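Long-range contact in tannase (Fusobacterium nucleatum subsp. nucleatum ATCC 25586, PDB 6YQ4), which hydrolyses gallotannins, giving the bacterium a detoxifying activity, and probably works as a serine hydrolase of the alpha/beta-hydrolase fold: residues Lys97-Tyr109 / Asp479-Asn491. Sequence-based numbering, arbitrary orientation.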
ATOM      1  N   LYS A  97     -16.010   8.513  13.737  1.00 50.94           N
ATOM      2  CA  LYS A  97     -16.732   7.285  13.462  1.00 52.66           C
ATOM      3  C   LYS A  97     -15.818   6.096  13.723  1.00 47.43           C
ATOM      4  O   LYS A  97     -14.602   6.234  13.861  1.00 48.57           O
ATOM      5  CB  LYS A  97     -17.264   7.272  12.018  1.00 59.94           C
ATOM      6  CG  LYS A  97     -18.154   8.475  11.651  1.00 64.51           C
ATOM      7  CD  LYS A  97     -19.527   8.039  11.109  1.00 68.30           C
ATOM      8  CE  LYS A  97     -20.625   9.061  11.436  1.00 71.24           C
ATOM      9  NZ  LYS A  97     -21.902   8.433  11.901  1.00 73.78           N
ATOM     10  N   ALA A  98     -16.435   4.920  13.799  1.00 48.33           N
ATOM     11  CA  ALA A  98     -15.719   3.677  14.050  1.00 36.69           C
ATOM     12  C   ALA A  98     -14.539   3.536  13.113  1.00 31.93           C
ATOM     13  O   ALA A  98     -14.675   3.716  11.901  1.00 39.22           O
ATOM     14  CB  ALA A  98     -16.669   2.497  13.857  1.00 31.87           C
ATOM     15  N   ASN A  99     -13.375   3.211  13.671  1.00 32.66           N
ATOM     16  CA  ASN A  99     -12.244   2.885  12.817  1.00 24.52           C
ATOM     17  C   ASN A  99     -12.420   1.468  12.252  1.00 33.46           C
ATOM     18  O   ASN A  99     -13.403   0.770  12.548  1.00 25.17           O
ATOM     19  CB  ASN A  99     -10.923   3.114  13.563  1.00 24.13           C
ATOM     20  CG  ASN A  99     -10.497   1.961  14.473  1.00 29.88           C
ATOM     21  OD1 ASN A  99     -11.218   0.982  14.696  1.00 25.78           O
ATOM     22  ND2 ASN A  99      -9.310   2.115  15.053  1.00 24.16           N
ATOM     23  N   SER A 100     -11.452   1.037  11.429  1.00 23.16           N
ATOM     24  CA  SER A 100     -11.613  -0.194  10.671  1.00 31.12           C
ATOM     25  C   SER A 100     -11.667  -1.428  11.568  1.00 33.11           C
ATOM     26  O   SER A 100     -12.358  -2.403  11.238  1.00 24.05           O
ATOM     27  CB  SER A 100     -10.489  -0.305   9.639  1.00 31.03           C
ATOM     28  OG  SER A 100      -9.258  -0.576  10.263  1.00 30.39           O
ATOM     29  N   LEU A 101     -10.947  -1.402  12.695  1.00 30.14           N
ATOM     30  CA  LEU A 101     -10.943  -2.542  13.607  1.00 24.51           C
ATOM     31  C   LEU A 101     -12.250  -2.629  14.378  1.00 31.53           C
ATOM     32  O   LEU A 101     -12.775  -3.730  14.603  1.00 26.66           O
ATOM     33  CB  LEU A 101      -9.769  -2.439  14.582  1.00 24.97           C
ATOM     34  CG  LEU A 101      -8.352  -2.668  14.061  1.00 26.67           C
ATOM     35  CD1 LEU A 101      -7.867  -1.521  13.155  1.00 25.53           C
ATOM     36  CD2 LEU A 101      -7.405  -2.888  15.239  1.00 30.21           C
ATOM     37  N   THR A 102     -12.770  -1.477  14.826  1.00 30.95           N
ATOM     38  CA  THR A 102     -14.097  -1.448  15.441  1.00 35.73           C
ATOM     39  C   THR A 102     -15.163  -1.909  14.452  1.00 38.27           C
ATOM     40  O   THR A 102     -16.085  -2.648  14.812  1.00 38.14           O
ATOM     41  CB  THR A 102     -14.427  -0.038  15.920  1.00 35.56           C
ATOM     42  OG1 THR A 102     -13.473   0.397  16.903  1.00 33.59           O
ATOM     43  CG2 THR A 102     -15.834   0.016  16.487  1.00 29.81           C
ATOM     44  N   TYR A 103     -15.061  -1.456  13.202  1.00 36.04           N
ATOM     45  CA  TYR A 103     -15.966  -1.917  12.161  1.00 34.14           C
ATOM     46  C   TYR A 103     -15.874  -3.431  12.003  1.00 37.19           C
ATOM     47  O   TYR A 103     -16.896  -4.128  11.969  1.00 32.87           O
ATOM     48  CB  TYR A 103     -15.653  -1.203  10.841  1.00 38.13           C
ATOM     49  CG  TYR A 103     -16.878  -1.062   9.964  1.00 46.76           C
ATOM     50  CD1 TYR A 103     -17.376  -2.161   9.258  1.00 47.07           C
ATOM     51  CD2 TYR A 103     -17.559   0.153   9.867  1.00 40.59           C
ATOM     52  CE1 TYR A 103     -18.522  -2.064   8.482  1.00 42.55           C
ATOM     53  CE2 TYR A 103     -18.703   0.263   9.083  1.00 43.65           C
ATOM     54  CZ  TYR A 103     -19.182  -0.857   8.392  1.00 44.10           C
ATOM     55  OH  TYR A 103     -20.315  -0.770   7.612  1.00 43.39           O
ATOM     56  N   ALA A 104     -14.645  -3.955  11.938  1.00 32.91           N
ATOM     57  CA  ALA A 104     -14.446  -5.388  11.778  1.00 26.76           C
ATOM     58  C   ALA A 104     -15.102  -6.168  12.919  1.00 40.96           C
ATOM     59  O   ALA A 104     -15.823  -7.148  12.685  1.00 45.97           O
ATOM     60  CB  ALA A 104     -12.952  -5.699  11.675  1.00 25.64           C
ATOM     61  N   LEU A 105     -14.886  -5.728  14.162  1.00 38.51           N
ATOM     62  CA  LEU A 105     -15.455  -6.433  15.307  1.00 35.22           C
ATOM     63  C   LEU A 105     -16.976  -6.426  15.271  1.00 31.55           C
ATOM     64  O   LEU A 105     -17.613  -7.424  15.628  1.00 39.06           O
ATOM     65  CB  LEU A 105     -14.958  -5.820  16.614  1.00 35.88           C
ATOM     66  CG  LEU A 105     -13.547  -6.219  17.057  1.00 36.97           C
ATOM     67  CD1 LEU A 105     -13.137  -5.337  18.223  1.00 37.08           C
ATOM     68  CD2 LEU A 105     -13.466  -7.704  17.424  1.00 30.68           C
ATOM     69  N   SER A 106     -17.580  -5.315  14.849  1.00 31.45           N
ATOM     70  CA  SER A 106     -19.040  -5.252  14.826  1.00 43.44           C
ATOM     71  C   SER A 106     -19.618  -6.215  13.801  1.00 45.33           C
ATOM     72  O   SER A 106     -20.721  -6.738  13.991  1.00 50.54           O
ATOM     73  CB  SER A 106     -19.513  -3.831  14.516  1.00 40.75           C
ATOM     74  OG  SER A 106     -19.280  -3.524  13.148  1.00 38.08           O
ATOM     75  N   LYS A 107     -18.890  -6.451  12.711  1.00 42.71           N
ATOM     76  CA  LYS A 107     -19.285  -7.394  11.674  1.00 42.48           C
ATOM     77  C   LYS A 107     -18.901  -8.833  12.001  1.00 39.27           C
ATOM     78  O   LYS A 107     -19.133  -9.722  11.175  1.00 45.51           O
ATOM     79  CB  LYS A 107     -18.663  -6.979  10.332  1.00 40.07           C
ATOM     80  CG  LYS A 107     -19.355  -5.787   9.681  1.00 41.63           C
ATOM     81  CD  LYS A 107     -20.821  -6.142   9.396  1.00 52.38           C
ATOM     82  CE  LYS A 107     -21.706  -4.913   9.335  1.00 47.81           C
ATOM     83  NZ  LYS A 107     -21.062  -3.882   8.493  1.00 50.61           N
ATOM     84  N   GLY A 108     -18.301  -9.090  13.158  1.00 34.23           N
ATOM     85  CA  GLY A 108     -17.994 -10.453  13.548  1.00 36.97           C
ATOM     86  C   GLY A 108     -16.640 -10.987  13.129  1.00 41.74           C
ATOM     87  O   GLY A 108     -16.424 -12.200  13.229  1.00 40.64           O
ATOM     88  N   TYR A 109     -15.727 -10.134  12.660  1.00 30.57           N
ATOM     89  CA  TYR A 109     -14.365 -10.562  12.345  1.00 36.79           C
ATOM     90  C   TYR A 109     -13.508 -10.654  13.600  1.00 37.99           C
ATOM     91  O   TYR A 109     -13.662  -9.872  14.540  1.00 46.65           O
ATOM     92  CB  TYR A 109     -13.691  -9.594  11.365  1.00 33.87           C
ATOM     93  CG  TYR A 109     -14.350  -9.560  10.024  1.00 37.94           C
ATOM     94  CD1 TYR A 109     -15.520  -8.843   9.823  1.00 43.79           C
ATOM     95  CD2 TYR A 109     -13.830 -10.270   8.964  1.00 46.95           C
ATOM     96  CE1 TYR A 109     -16.152  -8.835   8.594  1.00 48.04           C
ATOM     97  CE2 TYR A 109     -14.461 -10.266   7.725  1.00 56.80           C
ATOM     98  CZ  TYR A 109     -15.614  -9.549   7.549  1.00 54.57           C
ATOM     99  OH  TYR A 109     -16.228  -9.546   6.322  1.00 61.51           O
ATOM    100  N   ASP A 479      -9.416   3.877   3.986  1.00 23.57           N
ATOM    101  CA  ASP A 479     -10.485   3.570   4.944  1.00 21.42           C
ATOM    102  C   ASP A 479     -11.598   4.606   4.917  1.00 24.42           C
ATOM    103  O   ASP A 479     -12.263   4.828   5.930  1.00 34.19           O
ATOM    104  CB  ASP A 479      -9.945   3.430   6.377  1.00 25.75           C
ATOM    105  CG  ASP A 479      -9.002   2.253   6.539  1.00 36.44           C
ATOM    106  OD1 ASP A 479      -8.411   2.133   7.630  1.00 40.41           O
ATOM    107  OD2 ASP A 479      -8.856   1.437   5.592  1.00 39.13           O
ATOM    108  N   TYR A 480     -11.797   5.284   3.785  1.00 24.14           N
ATOM    109  CA  TYR A 480     -12.849   6.290   3.713  1.00 30.74           C
ATOM    110  C   TYR A 480     -14.183   5.698   3.281  1.00 32.56           C
ATOM    111  O   TYR A 480     -15.164   6.436   3.154  1.00 39.89           O
ATOM    112  CB  TYR A 480     -12.443   7.409   2.759  1.00 23.01           C
ATOM    113  CG  TYR A 480     -11.788   6.877   1.513  1.00 26.99           C
ATOM    114  CD1 TYR A 480     -10.412   6.792   1.423  1.00 27.69           C
ATOM    115  CD2 TYR A 480     -12.547   6.449   0.431  1.00 26.63           C
ATOM    116  CE1 TYR A 480      -9.805   6.305   0.308  1.00 28.02           C
ATOM    117  CE2 TYR A 480     -11.942   5.936  -0.689  1.00 21.27           C
ATOM    118  CZ  TYR A 480     -10.571   5.869  -0.746  1.00 25.06           C
ATOM    119  OH  TYR A 480      -9.940   5.383  -1.863  1.00 26.85           O
ATOM    120  N   ASP A 481     -14.240   4.384   3.094  1.00 35.20           N
ATOM    121  CA  ASP A 481     -15.382   3.677   2.519  1.00 31.84           C
ATOM    122  C   ASP A 481     -15.605   2.356   3.247  1.00 35.26           C
ATOM    123  O   ASP A 481     -15.803   1.307   2.630  1.00 35.03           O
ATOM    124  CB  ASP A 481     -15.136   3.423   1.031  1.00 31.79           C
ATOM    125  CG  ASP A 481     -13.837   2.649   0.782  1.00 37.47           C
ATOM    126  OD1 ASP A 481     -13.661   2.103  -0.327  1.00 36.30           O
ATOM    127  OD2 ASP A 481     -12.986   2.579   1.706  1.00 38.08           O
ATOM    128  N   LEU A 482     -15.567   2.383   4.586  1.00 31.68           N
ATOM    129  CA  LEU A 482     -15.561   1.122   5.331  1.00 31.40           C
ATOM    130  C   LEU A 482     -16.808   0.286   5.069  1.00 31.78           C
ATOM    131  O   LEU A 482     -16.752  -0.948   5.148  1.00 39.25           O
ATOM    132  CB  LEU A 482     -15.417   1.376   6.833  1.00 29.41           C
ATOM    133  CG  LEU A 482     -14.046   1.934   7.223  1.00 34.44           C
ATOM    134  CD1 LEU A 482     -13.866   1.975   8.730  1.00 34.74           C
ATOM    135  CD2 LEU A 482     -12.934   1.128   6.574  1.00 31.34           C
ATOM    136  N   GLU A 483     -17.951   0.923   4.796  1.00 38.77           N
ATOM    137  CA  GLU A 483     -19.162   0.143   4.541  1.00 42.37           C
ATOM    138  C   GLU A 483     -19.010  -0.677   3.261  1.00 34.68           C
ATOM    139  O   GLU A 483     -19.226  -1.888   3.262  1.00 28.55           O
ATOM    140  CB  GLU A 483     -20.393   1.046   4.465  1.00 43.51           C
ATOM    141  CG  GLU A 483     -21.600   0.348   3.847  1.00 54.66           C
ATOM    142  CD  GLU A 483     -22.910   1.108   4.047  1.00 67.67           C
ATOM    143  OE1 GLU A 483     -23.991   0.524   3.803  1.00 72.46           O
ATOM    144  OE2 GLU A 483     -22.864   2.290   4.445  1.00 73.59           O
ATOM    145  N   GLU A 484     -18.561  -0.040   2.180  1.00 37.24           N
ATOM    146  CA  GLU A 484     -18.278  -0.767   0.943  1.00 38.29           C
ATOM    147  C   GLU A 484     -17.177  -1.807   1.134  1.00 35.13           C
ATOM    148  O   GLU A 484     -17.270  -2.919   0.599  1.00 35.94           O
ATOM    149  CB  GLU A 484     -17.899   0.224  -0.154  1.00 26.11           C
ATOM    150  CG  GLU A 484     -18.785   1.437  -0.135  1.00 50.92           C
ATOM    151  CD  GLU A 484     -18.593   2.316  -1.345  1.00 62.69           C
ATOM    152  OE1 GLU A 484     -18.264   3.520  -1.157  1.00 67.46           O
ATOM    153  OE2 GLU A 484     -18.778   1.808  -2.477  1.00 57.47           O
ATOM    154  N   LEU A 485     -16.120  -1.460   1.877  1.00 30.97           N
ATOM    155  CA  LEU A 485     -14.999  -2.378   2.043  1.00 23.83           C
ATOM    156  C   LEU A 485     -15.452  -3.677   2.671  1.00 32.47           C
ATOM    157  O   LEU A 485     -15.083  -4.761   2.210  1.00 40.18           O
ATOM    158  CB  LEU A 485     -13.899  -1.747   2.893  1.00 23.02           C
ATOM    159  CG  LEU A 485     -12.782  -2.722   3.301  1.00 32.19           C
ATOM    160  CD1 LEU A 485     -12.098  -3.285   2.073  1.00 35.65           C
ATOM    161  CD2 LEU A 485     -11.750  -2.059   4.197  1.00 33.80           C
ATOM    162  N   PHE A 486     -16.251  -3.594   3.732  1.00 32.19           N
ATOM    163  CA  PHE A 486     -16.661  -4.814   4.412  1.00 32.58           C
ATOM    164  C   PHE A 486     -17.817  -5.509   3.693  1.00 35.08           C
ATOM    165  O   PHE A 486     -18.081  -6.695   3.944  1.00 30.88           O
ATOM    166  CB  PHE A 486     -16.977  -4.490   5.881  1.00 33.24           C
ATOM    167  CG  PHE A 486     -15.720  -4.368   6.749  1.00 34.46           C
ATOM    168  CD1 PHE A 486     -15.159  -5.485   7.351  1.00 26.60           C
ATOM    169  CD2 PHE A 486     -15.084  -3.145   6.916  1.00 30.90           C
ATOM    170  CE1 PHE A 486     -14.006  -5.386   8.121  1.00 28.27           C
ATOM    171  CE2 PHE A 486     -13.932  -3.037   7.686  1.00 25.17           C
ATOM    172  CZ  PHE A 486     -13.385  -4.157   8.283  1.00 25.24           C
ATOM    173  N   ASN A 487     -18.494  -4.810   2.785  1.00 28.08           N
ATOM    174  CA  ASN A 487     -19.372  -5.500   1.850  1.00 44.18           C
ATOM    175  C   ASN A 487     -18.561  -6.415   0.933  1.00 41.02           C
ATOM    176  O   ASN A 487     -18.904  -7.591   0.750  1.00 28.99           O
ATOM    177  CB  ASN A 487     -20.175  -4.476   1.048  1.00 45.84           C
ATOM    178  CG  ASN A 487     -21.295  -3.832   1.870  1.00 43.62           C
ATOM    179  OD1 ASN A 487     -21.812  -4.423   2.823  1.00 41.50           O
ATOM    180  ND2 ASN A 487     -21.669  -2.617   1.498  1.00 45.09           N
ATOM    181  N   TRP A 488     -17.453  -5.891   0.384  1.00 31.26           N
ATOM    182  CA  TRP A 488     -16.563  -6.679  -0.465  1.00 25.92           C
ATOM    183  C   TRP A 488     -15.989  -7.876   0.284  1.00 35.09           C
ATOM    184  O   TRP A 488     -15.953  -8.991  -0.251  1.00 29.27           O
ATOM    185  CB  TRP A 488     -15.446  -5.790  -0.997  1.00 24.45           C
ATOM    186  CG  TRP A 488     -14.453  -6.504  -1.851  1.00 31.87           C
ATOM    187  CD1 TRP A 488     -14.597  -6.837  -3.163  1.00 39.22           C
ATOM    188  CD2 TRP A 488     -13.165  -6.983  -1.457  1.00 23.09           C
ATOM    189  NE1 TRP A 488     -13.477  -7.487  -3.617  1.00 33.37           N
ATOM    190  CE2 TRP A 488     -12.583  -7.596  -2.588  1.00 22.55           C
ATOM    191  CE3 TRP A 488     -12.446  -6.955  -0.261  1.00 22.39           C
ATOM    192  CZ2 TRP A 488     -11.319  -8.182  -2.558  1.00 21.88           C
ATOM    193  CZ3 TRP A 488     -11.179  -7.518  -0.237  1.00 25.27           C
ATOM    194  CH2 TRP A 488     -10.632  -8.125  -1.378  1.00 26.56           C
ATOM    195  N   ILE A 489     -15.539  -7.669   1.530  1.00 32.51           N
ATOM    196  CA  ILE A 489     -14.939  -8.763   2.290  1.00 29.31           C
ATOM    197  C   ILE A 489     -15.978  -9.837   2.573  1.00 35.20           C
ATOM    198  O   ILE A 489     -15.722 -11.037   2.401  1.00 42.41           O
ATOM    199  CB  ILE A 489     -14.313  -8.252   3.603  1.00 34.28           C
ATOM    200  CG1 ILE A 489     -13.194  -7.260   3.367  1.00 26.53           C
ATOM    201  CG2 ILE A 489     -13.806  -9.419   4.452  1.00 39.41           C
ATOM    202  CD1 ILE A 489     -12.596  -6.753   4.648  1.00 27.88           C
ATOM    203  N   ASP A 490     -17.158  -9.428   3.047  1.00 37.85           N
ATOM    204  CA  ASP A 490     -18.254 -10.380   3.247  1.00 43.90           C
ATOM    205  C   ASP A 490     -18.529 -11.188   1.979  1.00 39.56           C
ATOM    206  O   ASP A 490     -18.678 -12.415   2.030  1.00 32.57           O
ATOM    207  CB  ASP A 490     -19.530  -9.649   3.693  1.00 53.07           C
ATOM    208  CG  ASP A 490     -19.598  -9.440   5.201  1.00 66.06           C
ATOM    209  OD1 ASP A 490     -18.534  -9.431   5.859  1.00 70.16           O
ATOM    210  OD2 ASP A 490     -20.718  -9.285   5.735  1.00 72.17           O
ATOM    211  N   ASN A 491     -18.593 -10.509   0.828  1.00 30.03           N
ATOM    212  CA  ASN A 491     -18.885 -11.200  -0.423  1.00 35.73           C
ATOM    213  C   ASN A 491     -17.759 -12.140  -0.811  1.00 42.39           C
ATOM    214  O   ASN A 491     -17.999 -13.289  -1.196  1.00 49.80           O
ATOM    215  CB  ASN A 491     -19.121 -10.204  -1.546  1.00 35.13           C
ATOM    216  CG  ASN A 491     -19.442 -10.888  -2.842  1.00 54.95           C
ATOM    217  OD1 ASN A 491     -20.491 -11.519  -2.963  1.00 68.33           O
ATOM    218  ND2 ASN A 491     -18.541 -10.794  -3.817  1.00 57.43           N
TER
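Helix 100-106, where Ser100, Tyr103 and Ala104 meet Leu482 and Phe486, runs beside helix 482-491 with 10.9 Å between axes and 46° between their N-to-C directions, the CA atoms of Ser100 and Leu482 coming nearest, at 6.8 Å. Phe486 sits at the centre of the joint. Phe486 CE1 and CZ lie against the methyl of Ala104, and Phe486 CZ comes to 3.6 Å from Ser100 O. Tyr103 and Tyr109 complete an aromatic cluster around it. The Tyr103 ring is nearly parallel to Phe486 but slid so far that the two barely overlap, Tyr103 CD1 meeting Phe486 CD2 at 3.4 Å. Tyr109 instead takes the edge of Phe486 on its face, a T-shaped pair with centroids 5.5 Å apart. With Tyr103 CG anti to the backbone N (chi1 -151°), the ring reaches over the start of helix 482-491: Leu482 CB makes a CH-pi contact with its face, and the hydroxyl ends beside Glu483 CA and CB. Leu482 CD1 packs on Ser100 CA at 3.7 Å. Gly108 closes helix 100-106 in a Schellman motif, after which Tyr109 turns back to helix 482-491. Tyr109 OH donates to Asp490 OD1, modelled at a doubtful 2.4 Å; Tyr66 adds a weak bond to the same oxygen. Phe74 meets the ring of Phe486, while Leu101 and Leu105 pack on strand 110-114 and Leu485 and Trp488 on strand 202-206. The contact thus joins two helices packed on the central sheet of the alpha/beta-hydrolase fold mainly through aromatic and aliphatic surfaces around Phe486, its polar exchange confined to Tyr109 and Asp490 at the rim, with exact geometry uncertain.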